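Local coordinates for putative sensory box/GGDEF family protein (Vibrio parahaemolyticus RIMD 2210633, PDB 2P7J) that probably makes cyclic di-GMP from two GTP through a GGDEF domain, the chain here being its Cache-type sensor region, at residues 152-157 / 254-259. Sequence-based numbering, arbitrary orientation.
Sequences LRILMP and KFVSNE. With SO4 (sulfate ion), chain E.
The F255 ring meets L152 obliquely, with CD2 of L152 3.6 Å from ring atom CE2, while V256 CG2 lies over one face, 4.2 Å above the ring plane and displaced toward the rim. Y30 of the long helix 11-45 adds an edge-to-face partner; a broad flat ring suits a place where methyls and a second ring converge. The other flat group, the guanidinium of R153, meets a sulfate at its edge, with the sulfur in its plane. NE gives O3 a nearly straight hydrogen bond of 2.7 Å, NH2 shares O3 weakly, and NH2 also bonds O2 at 3.0 Å. A planar guanidinium suits this task, since NE and NH2 present N-H donors along one edge to two oxygens.

The side-chain contacts are mostly between carbons. The CB bond of L152 points toward the loop, and with CG anti to the backbone N (chi1 177°) the chain extends so that CD2 also meets V256 CG2 at 3.8 Å; S257 joins through its CB, near L152 CD1. I154 crosses V256 at about a right angle, CD1 to CG1 3.9 Å. Branched aliphatic residues suit this buried seam, their methyls fitting against one another and the ring. V256 is presented by a classic gamma turn: at phi 67°, psi -61° it lets S257 N bond back to F255 O at 2.7 Å.

Alternation along the strand sends R153 away from this seam, into a sulfate site completed by R83, K113, R116, the Y118 hydroxyl and the backbone N of R139. These groups suit an anion, and the sulfate, probably from the crystallisation liquor, may mark a ligand pocket. The seam joins two antiparallel sheets beside one long helix, consistent with a double-Cache sensor.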
loop_
_atom_site.group_PDB
_atom_site.type_symbol
_atom_site.label_atom_id
_atom_site.label_comp_id
_atom_site.label_asym_id
_atom_site.label_seq_id
_atom_site.Cartn_x
_atom_site.Cartn_y
_atom_site.Cartn_z
ATOM N N LEU B 152 -2.885 4.519 -14.702
ATOM C CA LEU B 152 -3.252 4.892 -16.096
ATOM C C LEU B 152 -4.766 4.656 -16.186
ATOM O O LEU B 152 -5.254 3.499 -16.087
ATOM C CB LEU B 152 -2.541 4.007 -17.120
ATOM C CG LEU B 152 -2.898 4.239 -18.598
ATOM C CD1 LEU B 152 -2.450 5.618 -19.091
ATOM C CD2 LEU B 152 -2.331 3.150 -19.486
ATOM N N ARG B 153 -5.516 5.744 -16.313
ATOM C CA ARG B 153 -6.973 5.626 -16.291
ATOM C C ARG B 153 -7.471 5.444 -17.708
ATOM O O ARG B 153 -7.286 6.311 -18.546
ATOM C CB ARG B 153 -7.601 6.850 -15.628
ATOM C CG ARG B 153 -7.331 6.905 -14.152
ATOM C CD ARG B 153 -7.527 8.290 -13.630
ATOM N NE ARG B 153 -7.069 8.361 -12.246
ATOM C CZ ARG B 153 -5.797 8.569 -11.879
ATOM N NH1 ARG B 153 -4.845 8.723 -12.782
ATOM N NH2 ARG B 153 -5.475 8.610 -10.597
ATOM N N ILE B 154 -8.069 4.288 -17.961
ATOM C CA ILE B 154 -8.715 3.969 -19.231
ATOM C C ILE B 154 -10.080 4.582 -19.144
ATOM O O ILE B 154 -10.750 4.445 -18.123
ATOM C CB ILE B 154 -8.795 2.432 -19.459
ATOM C CG1 ILE B 154 -7.429 1.773 -19.156
ATOM C CG2 ILE B 154 -9.297 2.094 -20.886
ATOM C CD1 ILE B 154 -6.189 2.351 -20.009
ATOM N N LEU B 155 -10.454 5.324 -20.184
ATOM C CA LEU B 155 -11.691 6.119 -20.199
ATOM C C LEU B 155 -12.514 5.745 -21.423
ATOM O O LEU B 155 -11.981 5.685 -22.523
ATOM C CB LEU B 155 -11.372 7.616 -20.223
ATOM C CG LEU B 155 -10.364 8.117 -19.165
ATOM C CD1 LEU B 155 -9.697 9.409 -19.563
ATOM C CD2 LEU B 155 -10.996 8.250 -17.762
HETATM N N MSE B 156 -13.801 5.467 -21.220
HETATM C CA MSE B 156 -14.720 5.171 -22.319
HETATM C C MSE B 156 -16.112 5.757 -22.053
HETATM O O MSE B 156 -16.826 5.265 -21.179
HETATM C CB MSE B 156 -14.806 3.653 -22.545
HETATM C CG MSE B 156 -15.828 3.178 -23.580
HETATM SE SE MSE B 156 -15.735 1.247 -23.615
HETATM C CE MSE B 156 -16.749 0.865 -25.221
ATOM N N PRO B 157 -16.500 6.824 -22.791
ATOM C CA PRO B 157 -17.900 7.269 -22.665
ATOM C C PRO B 157 -18.864 6.216 -23.196
ATOM O O PRO B 157 -18.612 5.564 -24.234
ATOM C CB PRO B 157 -17.965 8.546 -23.515
ATOM C CG PRO B 157 -16.509 8.930 -23.785
ATOM C CD PRO B 157 -15.732 7.652 -23.740
ATOM N N LYS B 254 4.208 4.141 -26.885
ATOM C CA LYS B 254 2.919 4.743 -26.680
ATOM C C LYS B 254 2.192 3.694 -25.882
ATOM O O LYS B 254 2.076 2.560 -26.328
ATOM C CB LYS B 254 2.232 4.976 -28.028
ATOM C CG LYS B 254 0.905 5.775 -27.980
ATOM C CD LYS B 254 0.076 5.499 -29.228
ATOM C CE LYS B 254 -1.144 6.402 -29.319
ATOM N NZ LYS B 254 -2.002 6.311 -28.109
ATOM N N PHE B 255 1.753 4.044 -24.675
ATOM C CA PHE B 255 1.023 3.094 -23.870
ATOM C C PHE B 255 -0.366 3.675 -23.553
ATOM O O PHE B 255 -0.577 4.317 -22.515
ATOM C CB PHE B 255 1.836 2.688 -22.620
ATOM C CG PHE B 255 1.173 1.613 -21.757
ATOM C CD1 PHE B 255 0.705 0.424 -22.318
ATOM C CD2 PHE B 255 1.067 1.785 -20.389
ATOM C CE1 PHE B 255 0.092 -0.553 -21.522
ATOM C CE2 PHE B 255 0.473 0.828 -19.589
ATOM C CZ PHE B 255 -0.017 -0.358 -20.158
ATOM N N VAL B 256 -1.286 3.437 -24.486
ATOM C CA VAL B 256 -2.692 3.870 -24.447
ATOM C C VAL B 256 -2.862 5.387 -24.542
ATOM O O VAL B 256 -3.486 5.850 -25.491
ATOM C CB VAL B 256 -3.547 3.299 -23.249
ATOM C CG1 VAL B 256 -5.043 3.519 -23.531
ATOM C CG2 VAL B 256 -3.229 1.782 -22.961
ATOM N N SER B 257 -2.323 6.149 -23.589
ATOM C CA SER B 257 -2.372 7.605 -23.685
ATOM C C SER B 257 -1.481 8.077 -24.824
ATOM O O SER B 257 -0.598 7.349 -25.269
ATOM C CB SER B 257 -1.959 8.292 -22.378
ATOM O OG SER B 257 -0.588 8.074 -22.108
ATOM N N ASN B 258 -1.716 9.303 -25.283
ATOM C CA ASN B 258 -0.966 9.856 -26.420
ATOM C C ASN B 258 0.431 10.413 -26.057
ATOM O O ASN B 258 1.234 10.683 -26.921
ATOM C CB ASN B 258 -1.830 10.879 -27.181
ATOM C CG ASN B 258 -3.099 10.252 -27.770
ATOM O OD1 ASN B 258 -4.219 10.646 -27.423
ATOM N ND2 ASN B 258 -2.927 9.256 -28.637
ATOM N N GLU B 259 0.706 10.543 -24.772
ATOM C CA GLU B 259 2.013 10.913 -24.260
ATOM C C GLU B 259 3.053 9.788 -24.506
ATOM O O GLU B 259 2.801 8.617 -24.183
ATOM C CB GLU B 259 1.903 11.165 -22.736
ATOM C CG GLU B 259 0.789 12.172 -22.278
ATOM C CD GLU B 259 1.103 13.647 -22.615
ATOM O OE1 GLU B 259 0.268 14.522 -22.257
ATOM O OE2 GLU B 259 2.175 13.946 -23.222
HETATM S S SO4 E . -8.713 8.419 -8.784
HETATM O O1 SO4 E . -8.717 7.361 -7.765
HETATM O O2 SO4 E . -7.587 9.346 -8.563
HETATM O O3 SO4 E . -8.583 7.799 -10.136
HETATM O O4 SO4 E . -10.016 9.149 -8.735
#